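Local coordinates for protein Zn-dependent hydrolase of metallo-beta-lactamase superfamily TM0207 (Thermotoga maritima, PDB 1VJN) that probably acts as a zinc-dependent hydrolase built on the metallo-beta-lactamase fold, with a natural substrate that has not been established, at residues I15-G19 and V216-Q220; A24-E28 and F111-G115; V33-D38 and N63-V68; K105-F109 and H120-L124; E138-V144 and L164-I170. One frame throughout, in Å; residues are numbered along the deposited sequence.

Contact 1: I15-G19 and V216-Q220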
# COMPACT_ATOMS: atom_id res chain seq x y z
N ILE A 15 6.91 -7.53 4.54
CA ILE A 15 6.60 -6.12 4.27
C ILE A 15 7.33 -5.28 5.29
O ILE A 15 7.25 -5.57 6.50
CB ILE A 15 5.11 -5.85 4.40
CG1 ILE A 15 4.29 -6.68 3.37
CG2 ILE A 15 4.82 -4.34 4.19
CD1 ILE A 15 2.89 -7.01 3.84
N THR A 16 8.05 -4.27 4.80
CA THR A 16 8.77 -3.32 5.62
C THR A 16 8.27 -1.93 5.32
O THR A 16 8.23 -1.51 4.18
CB THR A 16 10.31 -3.36 5.34
OG1 THR A 16 10.83 -4.65 5.69
CG2 THR A 16 11.08 -2.39 6.23
N TRP A 17 7.92 -1.20 6.36
CA TRP A 17 7.48 0.16 6.21
C TRP A 17 8.65 1.10 6.50
O TRP A 17 9.32 0.98 7.51
CB TRP A 17 6.31 0.42 7.14
CG TRP A 17 5.67 1.74 6.92
CD1 TRP A 17 5.49 2.41 5.73
CD2 TRP A 17 5.07 2.53 7.92
NE1 TRP A 17 4.84 3.58 5.96
CE2 TRP A 17 4.58 3.68 7.31
CE3 TRP A 17 4.93 2.39 9.31
CZ2 TRP A 17 3.92 4.69 8.02
CZ3 TRP A 17 4.27 3.39 10.02
CH2 TRP A 17 3.78 4.52 9.37
N PHE A 18 8.87 2.05 5.60
CA PHE A 18 9.91 3.07 5.74
C PHE A 18 9.33 4.46 6.04
O PHE A 18 10.07 5.44 6.17
CB PHE A 18 10.74 3.12 4.46
CG PHE A 18 11.58 1.91 4.28
CD1 PHE A 18 12.73 1.76 5.00
CD2 PHE A 18 11.19 0.91 3.42
CE1 PHE A 18 13.50 0.66 4.84
CE2 PHE A 18 11.96 -0.21 3.27
CZ PHE A 18 13.11 -0.33 3.97
N GLY A 19 8.02 4.54 6.12
CA GLY A 19 7.31 5.78 6.42
C GLY A 19 6.59 6.32 5.21
O GLY A 19 6.84 5.90 4.10
N VAL A 216 -1.30 -2.12 12.47
CA VAL A 216 -0.72 -0.79 12.55
C VAL A 216 0.78 -0.96 12.70
O VAL A 216 1.26 -1.53 13.68
CB VAL A 216 -1.25 -0.00 13.78
CG1 VAL A 216 -0.73 1.42 13.78
CG2 VAL A 216 -2.74 0.02 13.80
N MSE A 217 1.52 -0.51 11.71
CA MSE A 217 2.99 -0.56 11.71
C MSE A 217 3.52 0.76 12.24
O MSE A 217 2.78 1.71 12.39
CB MSE A 217 3.51 -0.82 10.29
CG MSE A 217 2.81 -1.97 9.62
SE MSE A 217 3.66 -2.71 7.99
CE MSE A 217 5.42 -3.28 8.76
N GLU A 218 4.82 0.77 12.53
CA GLU A 218 5.53 1.88 13.15
C GLU A 218 6.95 1.92 12.62
O GLU A 218 7.62 0.90 12.60
CB GLU A 218 5.58 1.71 14.68
CG GLU A 218 6.20 2.89 15.40
CD GLU A 218 6.68 2.56 16.80
OE1 GLU A 218 5.83 2.23 17.65
OE2 GLU A 218 7.91 2.66 17.04
N VAL A 219 7.43 3.09 12.20
CA VAL A 219 8.77 3.20 11.63
C VAL A 219 9.78 3.13 12.78
O VAL A 219 9.66 3.88 13.74
CB VAL A 219 8.99 4.48 10.79
CG1 VAL A 219 10.37 4.48 10.16
CG2 VAL A 219 7.94 4.60 9.70
N GLN A 220 10.75 2.21 12.65
CA GLN A 220 11.65 1.81 13.75
C GLN A 220 11.35 0.37 14.22
O GLN A 220 10.23 0.04 14.67
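Ile15-Trp17 run extended on strand 13-19 and the chain bends at Phe18, whereas Val216 ends strand 213-216 and Met217-Gln220 form the irregular C-terminal tail. The two main chains do not pair as strands: their nearest alpha carbons, Gly19 CA and Val219 CA, are 6.0 Å apart, and no backbone hydrogen bond joins them. As is general for segments this far apart, side chains bridge the gap. Trp17 is the residue most covered by the other segment, and both side chains and tail backbone meet its indole. Trp17 CZ3 lies 3.3 Å from Met217 O, and Trp17 CE3 3.6 Å from Glu218 N. Val219 CG2 sits 3.8 Å from the centroid of the six-membered ring of Trp17 and 13° off its normal, a CH-pi contact over the face. Selenomethionine 217 packs beside it, with Met217 CB 3.6 Å from Trp17 CE3 and Met217 SE 4.3 Å from Ile15 CG2. The indole nitrogen bonds to the carbonyl of His20, and the ring stacks with Phe23. Gly19 CA approaches Val219 CG2 to 3.5 Å; at its backbone angles a beta carbon would be jammed against the preceding carbonyl oxygen. Strands 13-19 and 213-216 belong to different mixed sheets, whose apposition is characteristic of the alpha-beta/beta-alpha sandwich of metallo-beta-lactamases.

Contact 2: A24-E28 and F111-G115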
# COMPACT_ATOMS: atom_id res chain seq x y z
N ALA A 24 8.79 -1.76 1.42
CA ALA A 24 9.46 -2.83 0.66
C ALA A 24 8.65 -4.08 0.88
O ALA A 24 8.38 -4.47 2.04
CB ALA A 24 10.94 -3.03 1.07
N LEU A 25 8.22 -4.68 -0.23
CA LEU A 25 7.57 -6.00 -0.27
C LEU A 25 8.52 -7.04 -0.81
O LEU A 25 9.04 -6.90 -1.92
CB LEU A 25 6.33 -5.98 -1.18
CG LEU A 25 5.39 -4.81 -1.01
CD1 LEU A 25 4.31 -4.86 -2.10
CD2 LEU A 25 4.78 -4.84 0.37
N GLU A 26 8.76 -8.08 -0.05
CA GLU A 26 9.54 -9.20 -0.52
C GLU A 26 8.69 -10.45 -0.74
O GLU A 26 7.99 -10.93 0.16
CB GLU A 26 10.65 -9.50 0.46
CG GLU A 26 11.59 -8.34 0.64
CD GLU A 26 12.52 -8.51 1.82
OE1 GLU A 26 13.17 -9.58 1.94
OE2 GLU A 26 12.62 -7.56 2.63
N MSE A 27 8.74 -10.95 -1.96
CA MSE A 27 8.00 -12.12 -2.39
C MSE A 27 8.70 -12.70 -3.62
O MSE A 27 9.08 -11.97 -4.53
CB MSE A 27 6.54 -11.74 -2.73
CG MSE A 27 6.38 -10.48 -3.62
SE MSE A 27 4.46 -10.03 -4.17
CE MSE A 27 3.37 -10.92 -2.67
N GLU A 28 8.90 -14.02 -3.63
CA GLU A 28 9.49 -14.75 -4.76
C GLU A 28 10.99 -14.48 -4.94
O GLU A 28 11.48 -14.51 -6.06
CB GLU A 28 8.79 -14.38 -6.09
CG GLU A 28 7.27 -14.32 -6.04
CD GLU A 28 6.63 -15.69 -6.07
OE1 GLU A 28 7.33 -16.69 -6.35
OE2 GLU A 28 5.41 -15.76 -5.80
N PHE A 111 -0.01 -6.36 -6.49
CA PHE A 111 1.09 -7.32 -6.62
C PHE A 111 0.57 -8.72 -6.29
O PHE A 111 -0.05 -8.96 -5.25
CB PHE A 111 2.23 -6.93 -5.68
CG PHE A 111 2.57 -5.48 -5.76
CD1 PHE A 111 3.43 -5.02 -6.75
CD2 PHE A 111 2.03 -4.58 -4.88
CE1 PHE A 111 3.74 -3.70 -6.83
CE2 PHE A 111 2.33 -3.25 -4.97
CZ PHE A 111 3.17 -2.80 -5.95
N GLU A 112 0.82 -9.64 -7.21
CA GLU A 112 0.32 -11.00 -7.08
C GLU A 112 1.53 -11.90 -7.01
O GLU A 112 2.31 -11.96 -7.96
CB GLU A 112 -0.59 -11.35 -8.27
CG GLU A 112 -1.25 -12.72 -8.18
CD GLU A 112 -2.53 -12.85 -9.03
OE1 GLU A 112 -2.94 -11.88 -9.71
OE2 GLU A 112 -3.15 -13.94 -9.00
N GLY A 113 1.71 -12.55 -5.87
CA GLY A 113 2.91 -13.35 -5.64
C GLY A 113 2.81 -14.26 -4.44
O GLY A 113 2.35 -13.85 -3.38
N GLU A 114 3.27 -15.49 -4.61
CA GLU A 114 3.16 -16.53 -3.59
C GLU A 114 1.72 -16.81 -3.21
O GLU A 114 1.43 -17.00 -2.02
CB GLU A 114 3.97 -16.15 -2.34
CG GLU A 114 5.38 -16.74 -2.33
CD GLU A 114 6.42 -15.70 -1.98
OE1 GLU A 114 6.02 -14.53 -1.79
OE2 GLU A 114 7.62 -16.06 -1.92
N GLY A 115 0.82 -16.84 -4.19
CA GLY A 115 -0.62 -16.89 -3.92
C GLY A 115 -1.14 -15.88 -2.88
O GLY A 115 -2.00 -16.19 -2.07
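Two reciprocal hydrogen bonds tie Glu28 to Glu114: Glu28 N donates to Glu114 OE2 at 3.0 Å, and Glu114 N donates to Glu28 OE2 at a very short 2.5 Å, bent to 126°. Both residues open the turns of beta hairpins, one after strand 22-27 and one after strand 105-113, so the exchange links hairpin ends of the two facing sheets in the sandwich. Positive phi values of 72° and 59° turn each chain at this point. The like-charged Glu28 OE2 and Glu114 OE1 lie 4.2 Å apart. Leading into the turns, the segments 24-27 and 111-113 run in roughly the same direction, at 28° with axes 8.8 Å apart; at such a spacing, side chains and not backbone bonds join sheets. Leu25 CD1 meets Phe111 CD2 at 3.6 Å, and both residues also reach neighbouring strands, Leu25 against Val118 and Phe111 against Ile32. Gly113 leaves room for the selenomethionine at 27, since a beta carbon there would lie 2.8 Å from Met27 SE; the selenium Met27 SE itself rests 4.1 Å from Phe111 CB.

Contact 3: V33-D38 and N63-V68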
# COMPACT_ATOMS: atom_id res chain seq x y z
N VAL A 33 9.62 -1.89 -4.15
CA VAL A 33 9.53 -0.70 -3.32
C VAL A 33 8.46 0.25 -3.89
O VAL A 33 8.46 0.59 -5.08
CB VAL A 33 10.89 0.01 -3.16
CG1 VAL A 33 10.75 1.28 -2.23
CG2 VAL A 33 11.92 -0.94 -2.57
N THR A 34 7.49 0.60 -3.06
CA THR A 34 6.46 1.56 -3.45
C THR A 34 6.83 2.94 -3.01
O THR A 34 7.37 3.09 -1.94
CB THR A 34 5.14 1.25 -2.80
OG1 THR A 34 5.27 1.35 -1.38
CG2 THR A 34 4.78 -0.20 -3.07
N ASP A 35 6.53 3.93 -3.84
CA ASP A 35 6.54 5.33 -3.46
C ASP A 35 7.71 5.76 -2.55
O ASP A 35 7.48 6.23 -1.42
CB ASP A 35 5.24 5.67 -2.75
CG ASP A 35 4.01 5.68 -3.68
OD1 ASP A 35 4.09 5.30 -4.85
OD2 ASP A 35 2.89 6.08 -3.29
N PRO A 36 8.96 5.61 -3.01
CA PRO A 36 10.10 6.02 -2.18
C PRO A 36 10.18 7.54 -2.09
O PRO A 36 9.58 8.22 -2.91
CB PRO A 36 11.32 5.40 -2.90
CG PRO A 36 10.88 5.12 -4.29
CD PRO A 36 9.39 5.10 -4.32
N PHE A 37 10.91 8.08 -1.13
CA PHE A 37 11.01 9.54 -0.90
C PHE A 37 12.43 9.89 -0.48
O PHE A 37 13.24 8.98 -0.30
CB PHE A 37 10.08 9.96 0.23
CG PHE A 37 10.31 9.19 1.53
CD1 PHE A 37 11.45 9.43 2.31
CD2 PHE A 37 9.43 8.18 1.93
CE1 PHE A 37 11.69 8.71 3.49
CE2 PHE A 37 9.65 7.46 3.10
CZ PHE A 37 10.79 7.72 3.89
N ASP A 38 12.71 11.19 -0.31
CA ASP A 38 13.87 11.67 0.51
C ASP A 38 13.39 12.47 1.74
O ASP A 38 14.07 12.54 2.77
CB ASP A 38 14.82 12.56 -0.31
CG ASP A 38 15.29 11.89 -1.61
OD1 ASP A 38 15.21 10.65 -1.73
OD2 ASP A 38 15.76 12.56 -2.56
N ASN A 63 12.75 13.34 -8.78
CA ASN A 63 13.09 11.92 -8.68
C ASN A 63 13.25 11.46 -7.23
O ASN A 63 14.29 11.63 -6.61
CB ASN A 63 14.36 11.61 -9.49
CG ASN A 63 14.70 10.11 -9.52
OD1 ASN A 63 14.14 9.32 -8.75
ND2 ASN A 63 15.61 9.71 -10.41
N ALA A 64 12.18 10.85 -6.72
CA ALA A 64 12.18 10.21 -5.40
C ALA A 64 13.18 9.03 -5.30
O ALA A 64 13.91 8.89 -4.28
CB ALA A 64 10.75 9.69 -5.09
N HIS A 65 13.21 8.23 -6.37
CA HIS A 65 13.79 6.88 -6.37
C HIS A 65 15.25 6.81 -6.76
O HIS A 65 15.79 5.72 -6.90
CB HIS A 65 12.96 5.91 -7.26
CG HIS A 65 13.03 6.20 -8.72
ND1 HIS A 65 11.94 6.62 -9.45
CD2 HIS A 65 14.07 6.13 -9.60
CE1 HIS A 65 12.30 6.81 -10.71
NE2 HIS A 65 13.58 6.50 -10.83
N HIS A 66 15.91 7.96 -6.89
CA HIS A 66 17.35 7.95 -7.24
C HIS A 66 18.30 7.38 -6.13
O HIS A 66 19.48 7.17 -6.37
CB HIS A 66 17.80 9.35 -7.69
CG HIS A 66 18.11 10.26 -6.55
ND1 HIS A 66 17.14 10.94 -5.85
CD2 HIS A 66 19.30 10.60 -5.98
CE1 HIS A 66 17.71 11.66 -4.90
NE2 HIS A 66 19.02 11.47 -4.95
N LEU A 67 17.77 7.12 -4.93
CA LEU A 67 18.56 6.54 -3.84
C LEU A 67 18.22 5.07 -3.48
O LEU A 67 18.79 4.52 -2.53
CB LEU A 67 18.42 7.40 -2.59
CG LEU A 67 19.02 8.81 -2.67
CD1 LEU A 67 18.68 9.55 -1.38
CD2 LEU A 67 20.55 8.81 -2.91
N VAL A 68 17.29 4.44 -4.21
CA VAL A 68 16.98 3.02 -4.04
C VAL A 68 18.07 2.27 -4.78
O VAL A 68 18.53 2.73 -5.80
CB VAL A 68 15.59 2.64 -4.64
CG1 VAL A 68 15.31 1.15 -4.52
CG2 VAL A 68 14.48 3.42 -3.97
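This is a surface contact of modest apolar character, in which the chain leaving strand 30-34 meets the loop between strands 52-54 and 73-75. It illustrates how a loop without regular structure can be held by a small apolar patch. Pro36 is its centre. Pro36 CG packs 3.7 Å from His65 CB and Pro36 CB 3.9 Å from Val68 CG2, and Val33 CG2 extends the patch to Val68 CG1 at 4.4 Å. Further out Asp38 makes close contacts, none a hydrogen bond to the loop. Asp38 OD2 approaches the edge of the His66 ring, 3.2 Å from His66 CE1, while His66 ND1 spends its hydrogen on Asn63 O at 3.0 Å, a bond that stays inside the loop. Asp38 OD1 also comes within 3.7 Å of Leu67 CD1. The imidazole of His65 is directed elsewhere, its ND1 bonding to the carboxylate of Glu55. Asp35, turned away from the loop, bonds to Ser56 and touches His120. The loop follows directly on unmodelled residues belonging to a His-X-His-X-Asp-His sequence, and Asp35-Pro36 resembles the aspartate found at a strand end in many members of the superfamily. The contact thus lies beside what is probably the metal-site region of a metallo-beta-lactamase fold.

Contact 4: K105-F109 and H120-L124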
# COMPACT_ATOMS: atom_id res chain seq x y z
N LYS A 105 -2.36 12.44 -10.91
CA LYS A 105 -3.00 11.12 -11.03
C LYS A 105 -2.81 10.28 -9.77
O LYS A 105 -2.05 10.68 -8.90
CB LYS A 105 -2.39 10.34 -12.21
CG LYS A 105 -0.94 9.84 -11.93
CD LYS A 105 -0.20 9.58 -13.19
CE LYS A 105 1.20 9.10 -12.87
NZ LYS A 105 2.06 8.88 -14.09
N ASN A 106 -3.48 9.13 -9.70
CA ASN A 106 -3.25 8.15 -8.63
C ASN A 106 -3.35 6.78 -9.24
O ASN A 106 -4.36 6.42 -9.83
CB ASN A 106 -4.24 8.31 -7.47
CG ASN A 106 -3.87 7.47 -6.30
OD1 ASN A 106 -2.85 7.73 -5.62
ND2 ASN A 106 -4.63 6.42 -6.07
N ILE A 107 -2.26 6.04 -9.14
CA ILE A 107 -2.27 4.68 -9.60
C ILE A 107 -2.17 3.76 -8.39
O ILE A 107 -1.24 3.85 -7.63
CB ILE A 107 -1.14 4.44 -10.55
CG1 ILE A 107 -1.17 5.44 -11.70
CG2 ILE A 107 -1.22 2.99 -11.13
CD1 ILE A 107 0.01 5.39 -12.58
N VAL A 108 -3.16 2.89 -8.30
CA VAL A 108 -3.24 1.77 -7.37
C VAL A 108 -2.48 0.61 -8.02
O VAL A 108 -2.68 0.30 -9.20
CB VAL A 108 -4.74 1.36 -7.21
CG1 VAL A 108 -4.88 0.08 -6.52
CG2 VAL A 108 -5.53 2.49 -6.53
N PHE A 109 -1.59 -0.01 -7.27
CA PHE A 109 -0.86 -1.16 -7.78
C PHE A 109 -1.25 -2.41 -7.06
O PHE A 109 -1.42 -2.41 -5.84
CB PHE A 109 0.66 -0.92 -7.64
CG PHE A 109 1.18 0.03 -8.67
CD1 PHE A 109 1.35 -0.40 -9.97
CD2 PHE A 109 1.48 1.34 -8.37
CE1 PHE A 109 1.78 0.45 -10.92
CE2 PHE A 109 1.92 2.20 -9.36
CZ PHE A 109 2.07 1.76 -10.60
N HIS A 120 -1.56 -1.64 -2.91
CA HIS A 120 -1.19 -0.34 -2.40
C HIS A 120 -2.11 0.67 -3.05
O HIS A 120 -2.05 0.92 -4.26
CB HIS A 120 0.24 -0.05 -2.79
CG HIS A 120 0.82 1.19 -2.19
ND1 HIS A 120 0.44 2.46 -2.59
CD2 HIS A 120 1.83 1.36 -1.31
CE1 HIS A 120 1.15 3.35 -1.92
NE2 HIS A 120 2.03 2.70 -1.16
N LEU A 121 -2.91 1.34 -2.24
CA LEU A 121 -3.91 2.22 -2.81
C LEU A 121 -3.45 3.65 -3.16
O LEU A 121 -4.24 4.41 -3.71
CB LEU A 121 -5.11 2.24 -1.90
CG LEU A 121 -6.04 0.99 -1.95
CD1 LEU A 121 -7.08 1.11 -0.84
CD2 LEU A 121 -6.73 0.75 -3.31
N GLY A 122 -2.21 4.00 -2.86
CA GLY A 122 -1.68 5.31 -3.18
C GLY A 122 -2.35 6.35 -2.27
O GLY A 122 -2.54 6.12 -1.10
N ASP A 123 -2.73 7.49 -2.86
CA ASP A 123 -3.40 8.59 -2.18
C ASP A 123 -4.86 8.62 -2.58
O ASP A 123 -5.43 9.66 -2.84
CB ASP A 123 -2.69 9.86 -2.59
CG ASP A 123 -1.25 9.88 -2.09
OD1 ASP A 123 -1.03 9.58 -0.91
OD2 ASP A 123 -0.27 10.15 -2.80
N LEU A 124 -5.49 7.46 -2.57
CA LEU A 124 -6.85 7.28 -3.06
C LEU A 124 -7.73 8.28 -2.39
O LEU A 124 -7.73 8.37 -1.15
CB LEU A 124 -7.35 5.89 -2.75
CG LEU A 124 -8.79 5.58 -3.21
CD1 LEU A 124 -8.90 5.56 -4.72
CD2 LEU A 124 -9.18 4.25 -2.67
O HOH W 1 -0.66 8.65 -5.02
O HOH W 2 0.30 2.65 -5.47
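Most of the polar atoms that meet here can be assigned a partner, an example of how a side-chain amide can replace strand pairing where a strand gives way to a loop. Where strand 105-113 pairs with the end of strand 116-120, Phe109 and His120 form an antiparallel hydrogen-bonded pair: Phe109 N donates to His120 O at 3.2 Å and His120 N to Phe109 O at 3.0 Å. Beyond it segment 120-124 leaves strand geometry, and the side chain of Asn106 takes over. Asn106 OD1 accepts Asp123 N at 2.8 Å, and Asn106 ND2 donates to Leu121 O at 3.1 Å with a nearly straight angle of 172°; ND2 also bonds to Thr93. Gly122 turns at a phi of 71°, and a beta carbon on it would collide with Asn106 OD1. Gly122 N donates to His120 ND1 at 3.1 Å, while His120 NE2 bonds to the carbonyl of Ala21. Water 2 donates to Ile107 O at 2.9 Å and to His120 O at 3.2 Å, and water 1 lies 2.5 Å from Asn106 OD1 and 2.7 Å from Asp123 OD2. Apolar contact is limited, Val108 CG1 meeting Leu121 CD2 at 3.8 Å. Asp123, near His57 and His173, probably corresponds to the metal-liganding aspartate of relatives, although no metal is modelled. Asn106 thus fixes the loop backbone, consistent with Asp123 presenting its carboxylate to a metal site.

Contact 5: E138-V144 and L164-I170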
# COMPACT_ATOMS: atom_id res chain seq x y z
N GLU A 138 -10.37 -9.32 -5.41
CA GLU A 138 -10.16 -9.59 -3.98
C GLU A 138 -8.70 -9.41 -3.59
O GLU A 138 -7.82 -9.81 -4.31
CB GLU A 138 -10.70 -10.96 -3.59
CG GLU A 138 -12.20 -11.04 -3.87
CD GLU A 138 -12.96 -11.87 -2.86
OE1 GLU A 138 -12.41 -12.90 -2.39
OE2 GLU A 138 -14.11 -11.47 -2.54
N ILE A 139 -8.47 -8.74 -2.46
CA ILE A 139 -7.13 -8.43 -1.96
C ILE A 139 -6.88 -9.20 -0.65
O ILE A 139 -7.76 -9.31 0.20
CB ILE A 139 -7.02 -6.91 -1.75
CG1 ILE A 139 -7.03 -6.21 -3.13
CG2 ILE A 139 -5.78 -6.55 -1.01
CD1 ILE A 139 -6.17 -6.88 -4.21
N ASP A 140 -5.67 -9.72 -0.49
CA ASP A 140 -5.24 -10.32 0.78
C ASP A 140 -4.63 -9.33 1.77
O ASP A 140 -4.94 -9.37 2.96
CB ASP A 140 -4.23 -11.42 0.47
CG ASP A 140 -4.82 -12.50 -0.41
OD1 ASP A 140 -5.93 -12.96 -0.09
OD2 ASP A 140 -4.28 -12.91 -1.47
N VAL A 141 -3.75 -8.48 1.28
CA VAL A 141 -3.12 -7.45 2.10
C VAL A 141 -3.38 -6.10 1.46
O VAL A 141 -2.95 -5.85 0.32
CB VAL A 141 -1.58 -7.65 2.23
CG1 VAL A 141 -0.98 -6.62 3.19
CG2 VAL A 141 -1.24 -9.00 2.70
N LEU A 142 -4.10 -5.24 2.17
CA LEU A 142 -4.45 -3.92 1.71
C LEU A 142 -3.68 -2.80 2.47
O LEU A 142 -3.74 -2.71 3.68
CB LEU A 142 -5.97 -3.70 1.85
CG LEU A 142 -6.50 -2.40 1.27
CD1 LEU A 142 -6.22 -2.28 -0.23
CD2 LEU A 142 -7.98 -2.39 1.56
N LEU A 143 -3.02 -1.94 1.71
CA LEU A 143 -2.36 -0.74 2.23
C LEU A 143 -3.26 0.43 1.89
O LEU A 143 -3.46 0.74 0.70
CB LEU A 143 -0.99 -0.58 1.61
CG LEU A 143 -0.13 -1.87 1.62
CD1 LEU A 143 1.20 -1.62 0.90
CD2 LEU A 143 0.13 -2.36 2.98
N VAL A 144 -3.84 1.07 2.92
CA VAL A 144 -4.99 1.98 2.67
C VAL A 144 -4.80 3.31 3.44
O VAL A 144 -4.48 3.29 4.61
CB VAL A 144 -6.36 1.26 3.02
CG1 VAL A 144 -6.44 0.93 4.47
CG2 VAL A 144 -7.56 2.12 2.69
N LEU A 164 -13.09 -4.89 -1.34
CA LEU A 164 -11.97 -5.66 -1.87
C LEU A 164 -11.79 -6.95 -1.05
O LEU A 164 -10.85 -7.69 -1.30
CB LEU A 164 -10.69 -4.79 -1.85
CG LEU A 164 -10.65 -3.54 -2.75
CD1 LEU A 164 -9.32 -2.77 -2.64
CD2 LEU A 164 -10.94 -3.90 -4.18
N ASN A 165 -12.71 -7.20 -0.11
CA ASN A 165 -12.65 -8.35 0.82
C ASN A 165 -11.28 -8.50 1.47
O ASN A 165 -10.78 -9.61 1.66
CB ASN A 165 -13.12 -9.61 0.08
CG ASN A 165 -13.59 -10.72 1.04
OD1 ASN A 165 -14.24 -10.46 2.06
ND2 ASN A 165 -13.26 -11.96 0.70
N ALA A 166 -10.68 -7.38 1.84
CA ALA A 166 -9.29 -7.35 2.38
C ALA A 166 -9.21 -8.09 3.70
O ALA A 166 -10.09 -7.94 4.56
CB ALA A 166 -8.84 -5.92 2.59
N LYS A 167 -8.13 -8.84 3.89
CA LYS A 167 -7.91 -9.58 5.13
C LYS A 167 -6.97 -8.80 6.04
O LYS A 167 -7.41 -8.24 7.04
CB LYS A 167 -7.34 -10.96 4.80
CG LYS A 167 -8.21 -11.79 3.92
CD LYS A 167 -9.52 -12.11 4.63
CE LYS A 167 -10.55 -12.74 3.67
NZ LYS A 167 -11.91 -12.14 3.86
N VAL A 168 -5.68 -8.76 5.71
CA VAL A 168 -4.75 -7.90 6.42
C VAL A 168 -4.93 -6.53 5.88
O VAL A 168 -4.85 -6.32 4.67
CB VAL A 168 -3.31 -8.32 6.24
CG1 VAL A 168 -2.35 -7.25 6.84
CG2 VAL A 168 -3.09 -9.67 6.91
N ILE A 169 -5.22 -5.59 6.77
CA ILE A 169 -5.39 -4.19 6.42
C ILE A 169 -4.33 -3.31 7.13
O ILE A 169 -4.28 -3.28 8.37
CB ILE A 169 -6.79 -3.70 6.82
CG1 ILE A 169 -7.89 -4.40 6.01
CG2 ILE A 169 -6.86 -2.22 6.61
CD1 ILE A 169 -9.30 -4.29 6.63
N ILE A 170 -3.53 -2.57 6.36
CA ILE A 170 -2.54 -1.73 6.96
C ILE A 170 -2.87 -0.28 6.61
O ILE A 170 -2.79 0.09 5.42
CB ILE A 170 -1.11 -2.12 6.50
CG1 ILE A 170 -0.77 -3.58 6.88
CG2 ILE A 170 -0.07 -1.16 7.03
CD1 ILE A 170 0.31 -4.24 6.06
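A beta-alpha-beta unit closes here: strand 141-145, helix 154-163 and strand 168-172 follow in order, and the two strands lie side by side in parallel. Over segments 141-144 and 168-170 the axes approach to 4.7 Å at 19°. As in parallel pairing generally, the backbone bonds alternate between partners: Leu142 N to Val168 O at 2.8 Å, Ile170 N to Leu142 O at 2.7 Å, and Val144 N to Ile170 O at 2.9 Å. At the entrance Asp140 O accepts Val168 N at 2.9 Å and, weakly, Lys167 N at 3.4 Å. The helix ends in a Schellman motif with Asn165, at positive phi, as its C-prime residue, and Leu164 O at this end takes Ile139 N at 2.8 Å. On one face Val141 CG1 meets Val168 CG1 at 3.9 Å and Leu143 CD2 meets Ile170 CD1 at 3.6 Å, toward strand 202-205 of the other sheet. On the other face Leu142 CB touches Ala166 CB at 3.7 Å, and Leu142 and Ile169 also pack on Ala161 of the helix. A weak hydrogen bond joins Asn165 ND2 to Glu138 OE1 at 3.3 Å. The chemistry implies a buried core in which backbone bonds set the register and aliphatic side chains seal both faces.

In the fold
Depth separates the five contacts. Contacts 4 and 5 are buried, but contact 5 rests on backbone pairing while contact 4 has one bridge and then a side-chain amide and waters; they meet in one sheet, where Leu121 N lies 3.1 Å from Leu143 O, a probable hydrogen bond. Contacts 1 and 2 are partly buried and span the two sheets, one through an aromatic ring and the other through paired glutamates over an apolar layer; neighbouring strands 13-19 and 22-27 join them. Contact 3 lies at the surface, its centre about 24 Å from that of contact 5, yet its Thr34 and Asp35 touch His120 of contact 4. Along the chain, contact 1 encloses all the others, and contacts 2 and 4 cross and share strand 105-113.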